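Side-chain contacts in oxidoreductase (Azotobacter vinelandii, PDB 7D5M), which binds NAD and, as a homolog of inositol dehydrogenase in the Gfo/Idh/MocA family, probably catalyses NAD-dependent oxidation of a polyol or sugar-like substrate: residues P69-L74 with H97-R102; H110-K115 with N335-F340. One frame throughout, in Å; residues are numbered along the deposited sequence.

Interaction 1: P69-L74 with H97-R102; sequences PDYRTL and HFAITR. With NAD (nicotinamide-adenine-dinucleotide), chain B.
The ring of Tyr71 is sandwiched between two aliphatic groups: Ile100 CG1 lies over one face and CG of the adjacent Arg72 over the opposite one, each offset toward the rim, while Tyr71 CE1 lies at the edge of the Arg72 guanidinium, in its plane. The contact joins two helices of the NAD-binding Rossmann domain, at the start of 71-78 and in the first turns of 97-106. A CH-pi contact carries it, with Ile100 CG1 3.6 Å from the centroid of the Tyr71 ring and 15° off the normal. The nearest ring atom is Tyr71 CD1, 3.5 Å from Ile100 CG1. With CG of Tyr71 between its backbone N and carbonyl carbon (chi1 67°), the ring is held out against helix 97-106. Its hydroxyl end reaches past Ile100 to Ala99, where OH of Tyr71 lies 3.8 Å from Ala99 CB. No hydrogen bond crosses, so the fit rests on apolar packing; Ile100 also packs on Val90 of strand 87-91.

Asp70 is the N-cap of the helix that carries Tyr71. Its OD2 accepts from Thr73 N at 3.0 Å, approached from above the carboxylate plane, and more weakly from Arg72 N. The same OD2 sits over the centre of the Arg72 guanidinium, 3.2 Å from Arg72 NH1, a pairing of charges without an N-H aimed at the oxygen. On the other helix, Thr101 N and Thr101 OG1 reach His97 O from opposite faces of its plane, OG1 at 2.8 Å.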
# COMPACT_ATOMS: atom_id res chain seq x y z
N PRO A 69 -36.44 6.10 33.44
CA PRO A 69 -35.41 5.32 34.13
C PRO A 69 -35.15 3.93 33.55
O PRO A 69 -34.11 3.36 33.86
CB PRO A 69 -35.96 5.21 35.56
CG PRO A 69 -37.45 5.30 35.37
CD PRO A 69 -37.62 6.35 34.29
N ASP A 70 -36.08 3.39 32.76
CA ASP A 70 -35.95 2.02 32.21
C ASP A 70 -36.82 1.86 30.96
O ASP A 70 -37.74 2.67 30.72
CB ASP A 70 -36.40 0.97 33.25
CG ASP A 70 -37.89 1.02 33.49
OD1 ASP A 70 -38.36 2.02 34.07
OD2 ASP A 70 -38.60 0.12 33.04
N TYR A 71 -36.57 0.79 30.20
CA TYR A 71 -37.28 0.51 28.94
C TYR A 71 -38.77 0.23 29.19
O TYR A 71 -39.58 0.59 28.32
CB TYR A 71 -36.60 -0.63 28.17
CG TYR A 71 -36.67 -1.98 28.82
CD1 TYR A 71 -35.71 -2.39 29.73
CD2 TYR A 71 -37.68 -2.86 28.50
CE1 TYR A 71 -35.76 -3.65 30.32
CE2 TYR A 71 -37.74 -4.12 29.07
CZ TYR A 71 -36.77 -4.52 29.97
OH TYR A 71 -36.88 -5.76 30.54
N ARG A 72 -39.14 -0.41 30.31
CA ARG A 72 -40.57 -0.77 30.55
C ARG A 72 -41.37 0.53 30.73
O ARG A 72 -42.45 0.66 30.12
CB ARG A 72 -40.74 -1.74 31.73
CG ARG A 72 -39.97 -3.05 31.54
CD ARG A 72 -39.84 -3.94 32.77
NE ARG A 72 -39.39 -3.27 33.99
CZ ARG A 72 -38.17 -2.76 34.21
NH1 ARG A 72 -37.22 -2.81 33.29
NH2 ARG A 72 -37.91 -2.20 35.38
N THR A 73 -40.86 1.45 31.54
CA THR A 73 -41.51 2.77 31.77
C THR A 73 -41.54 3.55 30.46
O THR A 73 -42.58 4.13 30.13
CB THR A 73 -40.80 3.57 32.86
OG1 THR A 73 -40.75 2.70 33.99
CG2 THR A 73 -41.51 4.87 33.16
N LEU A 74 -40.42 3.56 29.73
CA LEU A 74 -40.36 4.22 28.40
C LEU A 74 -41.55 3.74 27.56
O LEU A 74 -42.31 4.60 27.08
CB LEU A 74 -39.03 3.88 27.74
CG LEU A 74 -38.94 4.19 26.24
CD1 LEU A 74 -38.91 5.68 25.98
CD2 LEU A 74 -37.72 3.50 25.66
N HIS A 97 -30.58 -7.57 25.52
CA HIS A 97 -31.14 -7.38 24.16
C HIS A 97 -32.46 -8.15 24.03
O HIS A 97 -33.42 -7.59 23.49
CB HIS A 97 -30.17 -7.85 23.07
CG HIS A 97 -28.98 -6.97 22.92
ND1 HIS A 97 -28.05 -7.19 21.93
CD2 HIS A 97 -28.56 -5.89 23.62
CE1 HIS A 97 -27.10 -6.29 22.03
NE2 HIS A 97 -27.39 -5.47 23.05
N PHE A 98 -32.50 -9.40 24.50
CA PHE A 98 -33.68 -10.27 24.33
C PHE A 98 -34.89 -9.64 25.02
O PHE A 98 -35.93 -9.45 24.37
CB PHE A 98 -33.41 -11.68 24.85
CG PHE A 98 -34.63 -12.56 24.82
CD1 PHE A 98 -35.01 -13.21 23.66
CD2 PHE A 98 -35.43 -12.69 25.95
CE1 PHE A 98 -36.15 -13.99 23.63
CE2 PHE A 98 -36.57 -13.47 25.92
CZ PHE A 98 -36.93 -14.13 24.76
N ALA A 99 -34.76 -9.33 26.32
CA ALA A 99 -35.88 -8.83 27.16
C ALA A 99 -36.37 -7.49 26.61
O ALA A 99 -37.59 -7.29 26.52
CB ALA A 99 -35.44 -8.71 28.61
N ILE A 100 -35.46 -6.60 26.22
CA ILE A 100 -35.84 -5.23 25.76
C ILE A 100 -36.52 -5.34 24.39
O ILE A 100 -37.57 -4.70 24.21
CB ILE A 100 -34.64 -4.27 25.74
CG1 ILE A 100 -34.04 -4.10 27.14
CG2 ILE A 100 -35.07 -2.94 25.14
CD1 ILE A 100 -32.71 -3.42 27.14
N THR A 101 -35.93 -6.11 23.46
CA THR A 101 -36.50 -6.31 22.10
C THR A 101 -37.89 -6.96 22.23
O THR A 101 -38.84 -6.47 21.59
CB THR A 101 -35.56 -7.12 21.20
OG1 THR A 101 -34.34 -6.38 21.11
CG2 THR A 101 -36.10 -7.33 19.81
N ARG A 102 -38.01 -8.01 23.04
CA ARG A 102 -39.30 -8.72 23.24
C ARG A 102 -40.36 -7.73 23.71
O ARG A 102 -41.45 -7.69 23.10
CB ARG A 102 -39.17 -9.87 24.24
CG ARG A 102 -40.47 -10.66 24.37
CD ARG A 102 -40.43 -11.72 25.44
NE ARG A 102 -41.67 -12.49 25.35
CZ ARG A 102 -41.79 -13.78 25.63
NH1 ARG A 102 -40.75 -14.48 26.06
NH2 ARG A 102 -42.97 -14.37 25.50
PA NAD B . -21.01 0.21 26.57
O1A NAD B . -20.80 -0.54 27.85
O2A NAD B . -19.95 1.12 26.04
O5B NAD B . -22.38 1.04 26.70
C5B NAD B . -23.55 0.53 27.41
C4B NAD B . -24.52 1.67 27.59
O4B NAD B . -25.83 1.16 27.95
C3B NAD B . -24.16 2.67 28.69
O3B NAD B . -24.60 3.97 28.32
C2B NAD B . -24.95 2.12 29.89
O2B NAD B . -25.20 3.05 30.91
C1B NAD B . -26.24 1.74 29.17
N9A NAD B . -27.06 0.75 29.86
C8A NAD B . -26.62 -0.43 30.42
N7A NAD B . -27.59 -1.15 30.91
C5A NAD B . -28.74 -0.42 30.65
C6A NAD B . -30.10 -0.68 30.92
N6A NAD B . -30.55 -1.79 31.50
N1A NAD B . -31.00 0.25 30.51
C2A NAD B . -30.54 1.37 29.91
N3A NAD B . -29.29 1.71 29.60
C4A NAD B . -28.43 0.76 30.00
O3 NAD B . -21.37 -0.83 25.39
PN NAD B . -21.16 -0.67 23.79
O1N NAD B . -19.75 -1.04 23.42
O2N NAD B . -21.68 0.67 23.36
O5D NAD B . -22.11 -1.83 23.22
C5D NAD B . -23.52 -1.84 23.46
C4D NAD B . -24.10 -2.82 22.48
O4D NAD B . -23.73 -2.43 21.14
C3D NAD B . -23.59 -4.26 22.65
O3D NAD B . -24.63 -5.17 22.35
C2D NAD B . -22.45 -4.34 21.63
O2D NAD B . -22.19 -5.66 21.18
C1D NAD B . -23.03 -3.49 20.50
N1N NAD B . -22.01 -2.89 19.59
C2N NAD B . -22.15 -3.05 18.22
C3N NAD B . -21.19 -2.55 17.34
C7N NAD B . -21.50 -2.63 15.86
O7N NAD B . -22.66 -2.88 15.51
N7N NAD B . -20.51 -2.39 15.01
C4N NAD B . -20.02 -1.99 17.86
C5N NAD B . -19.88 -1.85 19.24
C6N NAD B . -20.95 -2.16 20.06

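Interaction 2: H110-K115 with N335-F340; sequences HVVCEK and NLYYRF. With NAD (nicotinamide-adenine-dinucleotide), chain B.
Strand 110-113 meets helix 329-349 most closely at Val112 and Phe340, whose CA atoms are 7.9 Å apart, with no hydrogen bond between the two segments. The strand belongs to the parallel sheet of the Rossmann fold, while the helix comes from the C-terminal part of the chain, so this buried contact packs a C-terminal helix against the nucleotide-binding sheet. Val112 does the touching with both methyls. Its CG1, anti to the backbone N (chi1 -180°), lies 3.6 Å from Tyr337 OH; its CG2 sits 3.6 Å from Phe340 CD2. The valine side chain crosses that of Phe340 at about a right angle, and both rings are met obliquely. The aromatics also pack on each other, Phe340 CD2 lying over one face of the Tyr337 ring, near its rim. The buried hydroxyl of Tyr337 is hydrogen-bonded to Ser89 of the neighbouring strand 87-91 and to His29.

Beyond the strand end the chain turns to the cofactor. Glu114 CG lies 3.1 Å from NAD O4D of the nicotinamide ribose, and the bend at chi2 (-52°) turns the carboxylate to the nicotinamide, OE1 3.1 Å from NAD C2N. OE1 takes the Lys115 amide N on its anti lone pair at 2.9 Å and also bonds Thr141, while OE2 bonds His29. With an alanine here instead of Glu114, Lys115 N, Thr141 OG1 and His29 NE2 would probably lose their carboxylate partner, and a gap is likely to open beside the nicotinamide ring. Lys115 NZ is hydrogen-bonded to Asp205 O, and the backbone Lys115 O lies 3.0 Å from NAD O2D.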
# COMPACT_ATOMS: atom_id res chain seq x y z
N HIS A 110 -41.44 -0.91 16.35
CA HIS A 110 -40.31 -1.36 15.51
C HIS A 110 -39.02 -1.24 16.33
O HIS A 110 -38.96 -0.40 17.25
CB HIS A 110 -40.22 -0.56 14.21
CG HIS A 110 -41.49 -0.57 13.43
ND1 HIS A 110 -41.90 -1.67 12.71
CD2 HIS A 110 -42.42 0.39 13.25
CE1 HIS A 110 -43.03 -1.37 12.09
NE2 HIS A 110 -43.37 -0.11 12.43
N VAL A 111 -38.04 -2.07 16.01
CA VAL A 111 -36.79 -2.15 16.80
C VAL A 111 -35.60 -2.11 15.85
O VAL A 111 -35.66 -2.71 14.75
CB VAL A 111 -36.76 -3.41 17.68
CG1 VAL A 111 -35.48 -3.48 18.50
CG2 VAL A 111 -37.99 -3.49 18.58
N VAL A 112 -34.56 -1.40 16.27
CA VAL A 112 -33.17 -1.63 15.78
C VAL A 112 -32.38 -2.17 16.96
O VAL A 112 -32.22 -1.45 17.96
CB VAL A 112 -32.54 -0.37 15.19
CG1 VAL A 112 -31.13 -0.67 14.70
CG2 VAL A 112 -33.39 0.23 14.08
N CYS A 113 -31.94 -3.42 16.85
CA CYS A 113 -31.27 -4.13 17.97
C CYS A 113 -29.79 -4.26 17.65
O CYS A 113 -29.43 -4.67 16.54
CB CYS A 113 -31.89 -5.49 18.24
SG CYS A 113 -31.23 -6.26 19.75
N GLU A 114 -28.96 -3.86 18.60
CA GLU A 114 -27.50 -4.06 18.50
C GLU A 114 -27.20 -5.55 18.43
O GLU A 114 -27.93 -6.35 19.04
CB GLU A 114 -26.78 -3.40 19.67
CG GLU A 114 -26.18 -2.09 19.30
CD GLU A 114 -25.30 -2.12 18.07
OE1 GLU A 114 -25.11 -3.21 17.46
OE2 GLU A 114 -24.82 -1.06 17.70
N LYS A 115 -26.18 -5.92 17.66
CA LYS A 115 -25.73 -7.33 17.59
C LYS A 115 -25.05 -7.66 18.92
O LYS A 115 -24.42 -6.79 19.52
CB LYS A 115 -24.82 -7.53 16.37
CG LYS A 115 -23.59 -6.64 16.34
CD LYS A 115 -22.42 -7.28 15.63
CE LYS A 115 -21.42 -7.92 16.57
NZ LYS A 115 -20.87 -6.94 17.53
N ASN A 335 -26.78 4.65 5.75
CA ASN A 335 -27.38 3.88 4.64
C ASN A 335 -28.29 2.78 5.21
O ASN A 335 -29.35 2.54 4.62
CB ASN A 335 -26.30 3.34 3.71
CG ASN A 335 -25.57 4.46 3.01
OD1 ASN A 335 -26.14 5.54 2.85
ND2 ASN A 335 -24.34 4.22 2.59
N LEU A 336 -27.94 2.15 6.33
CA LEU A 336 -28.84 1.17 6.97
C LEU A 336 -30.03 1.90 7.58
O LEU A 336 -31.17 1.44 7.40
CB LEU A 336 -28.12 0.38 8.06
CG LEU A 336 -26.97 -0.52 7.61
CD1 LEU A 336 -26.72 -1.55 8.69
CD2 LEU A 336 -27.22 -1.18 6.26
N TYR A 337 -29.78 2.97 8.33
CA TYR A 337 -30.83 3.62 9.16
C TYR A 337 -31.91 4.23 8.25
O TYR A 337 -33.09 4.17 8.64
CB TYR A 337 -30.23 4.61 10.17
CG TYR A 337 -30.20 4.09 11.58
CD1 TYR A 337 -31.34 4.17 12.38
CD2 TYR A 337 -29.08 3.50 12.14
CE1 TYR A 337 -31.35 3.70 13.68
CE2 TYR A 337 -29.07 3.03 13.45
CZ TYR A 337 -30.22 3.13 14.23
OH TYR A 337 -30.25 2.68 15.52
N TYR A 338 -31.59 4.80 7.09
CA TYR A 338 -32.67 5.36 6.23
C TYR A 338 -33.50 4.19 5.70
O TYR A 338 -34.71 4.36 5.56
CB TYR A 338 -32.18 6.31 5.13
CG TYR A 338 -31.80 5.66 3.83
CD1 TYR A 338 -32.76 5.13 2.98
CD2 TYR A 338 -30.47 5.61 3.43
CE1 TYR A 338 -32.41 4.50 1.80
CE2 TYR A 338 -30.11 5.00 2.23
CZ TYR A 338 -31.08 4.45 1.41
OH TYR A 338 -30.73 3.85 0.24
N ARG A 339 -32.88 3.04 5.44
CA ARG A 339 -33.62 1.84 4.96
C ARG A 339 -34.52 1.34 6.09
O ARG A 339 -35.68 0.94 5.82
CB ARG A 339 -32.67 0.76 4.46
CG ARG A 339 -31.98 1.12 3.15
CD ARG A 339 -31.03 0.01 2.77
NE ARG A 339 -30.53 0.09 1.41
CZ ARG A 339 -29.62 0.94 0.98
NH1 ARG A 339 -29.11 1.84 1.81
NH2 ARG A 339 -29.22 0.90 -0.28
N PHE A 340 -34.01 1.31 7.32
CA PHE A 340 -34.83 0.95 8.51
C PHE A 340 -36.07 1.85 8.55
O PHE A 340 -37.19 1.31 8.70
CB PHE A 340 -34.05 1.06 9.82
CG PHE A 340 -32.87 0.13 9.98
CD1 PHE A 340 -32.82 -1.08 9.32
CD2 PHE A 340 -31.82 0.48 10.81
CE1 PHE A 340 -31.74 -1.93 9.48
CE2 PHE A 340 -30.74 -0.38 10.97
CZ PHE A 340 -30.70 -1.58 10.31
PA NAD B . -21.01 0.21 26.57
O1A NAD B . -20.80 -0.54 27.85
O2A NAD B . -19.95 1.12 26.04
O5B NAD B . -22.38 1.04 26.70
C5B NAD B . -23.55 0.53 27.41
C4B NAD B . -24.52 1.67 27.59
O4B NAD B . -25.83 1.16 27.95
C3B NAD B . -24.16 2.67 28.69
O3B NAD B . -24.60 3.97 28.32
C2B NAD B . -24.95 2.12 29.89
O2B NAD B . -25.20 3.05 30.91
C1B NAD B . -26.24 1.74 29.17
N9A NAD B . -27.06 0.75 29.86
C8A NAD B . -26.62 -0.43 30.42
N7A NAD B . -27.59 -1.15 30.91
C5A NAD B . -28.74 -0.42 30.65
C6A NAD B . -30.10 -0.68 30.92
N6A NAD B . -30.55 -1.79 31.50
N1A NAD B . -31.00 0.25 30.51
C2A NAD B . -30.54 1.37 29.91
N3A NAD B . -29.29 1.71 29.60
C4A NAD B . -28.43 0.76 30.00
O3 NAD B . -21.37 -0.83 25.39
PN NAD B . -21.16 -0.67 23.79
O1N NAD B . -19.75 -1.04 23.42
O2N NAD B . -21.68 0.67 23.36
O5D NAD B . -22.11 -1.83 23.22
C5D NAD B . -23.52 -1.84 23.46
C4D NAD B . -24.10 -2.82 22.48
O4D NAD B . -23.73 -2.43 21.14
C3D NAD B . -23.59 -4.26 22.65
O3D NAD B . -24.63 -5.17 22.35
C2D NAD B . -22.45 -4.34 21.63
O2D NAD B . -22.19 -5.66 21.18
C1D NAD B . -23.03 -3.49 20.50
N1N NAD B . -22.01 -2.89 19.59
C2N NAD B . -22.15 -3.05 18.22
C3N NAD B . -21.19 -2.55 17.34
C7N NAD B . -21.50 -2.63 15.86
O7N NAD B . -22.66 -2.88 15.51
N7N NAD B . -20.51 -2.39 15.01
C4N NAD B . -20.02 -1.99 17.86
C5N NAD B . -19.88 -1.85 19.24
C6N NAD B . -20.95 -2.16 20.06

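Interactions 1 and 2 follow one another along the chain, their centres about 17 Å apart, and helix 97-106 leads directly into strand 110-113 of the parallel sheet. The two touch along this helix and strand: Thr101 OG1 packs 3.4 Å from Cys113 SG, farther from the cofactor, and beside the cofactor His97 ND1 comes within 3.0 Å of Glu114 O while hydrogen-bonding Pro116 O. Residues 97-102 and 110-115 thus border the same NAD, with His97, Glu114 and Lys115 all at its nicotinamide half. The outer partners differ. Interaction 1 ties the pocket wall to helix 71-78 within the Rossmann domain, whereas interaction 2 joins the sheet to the C-terminal helix 329-349, whose Trp333 also touches Glu114.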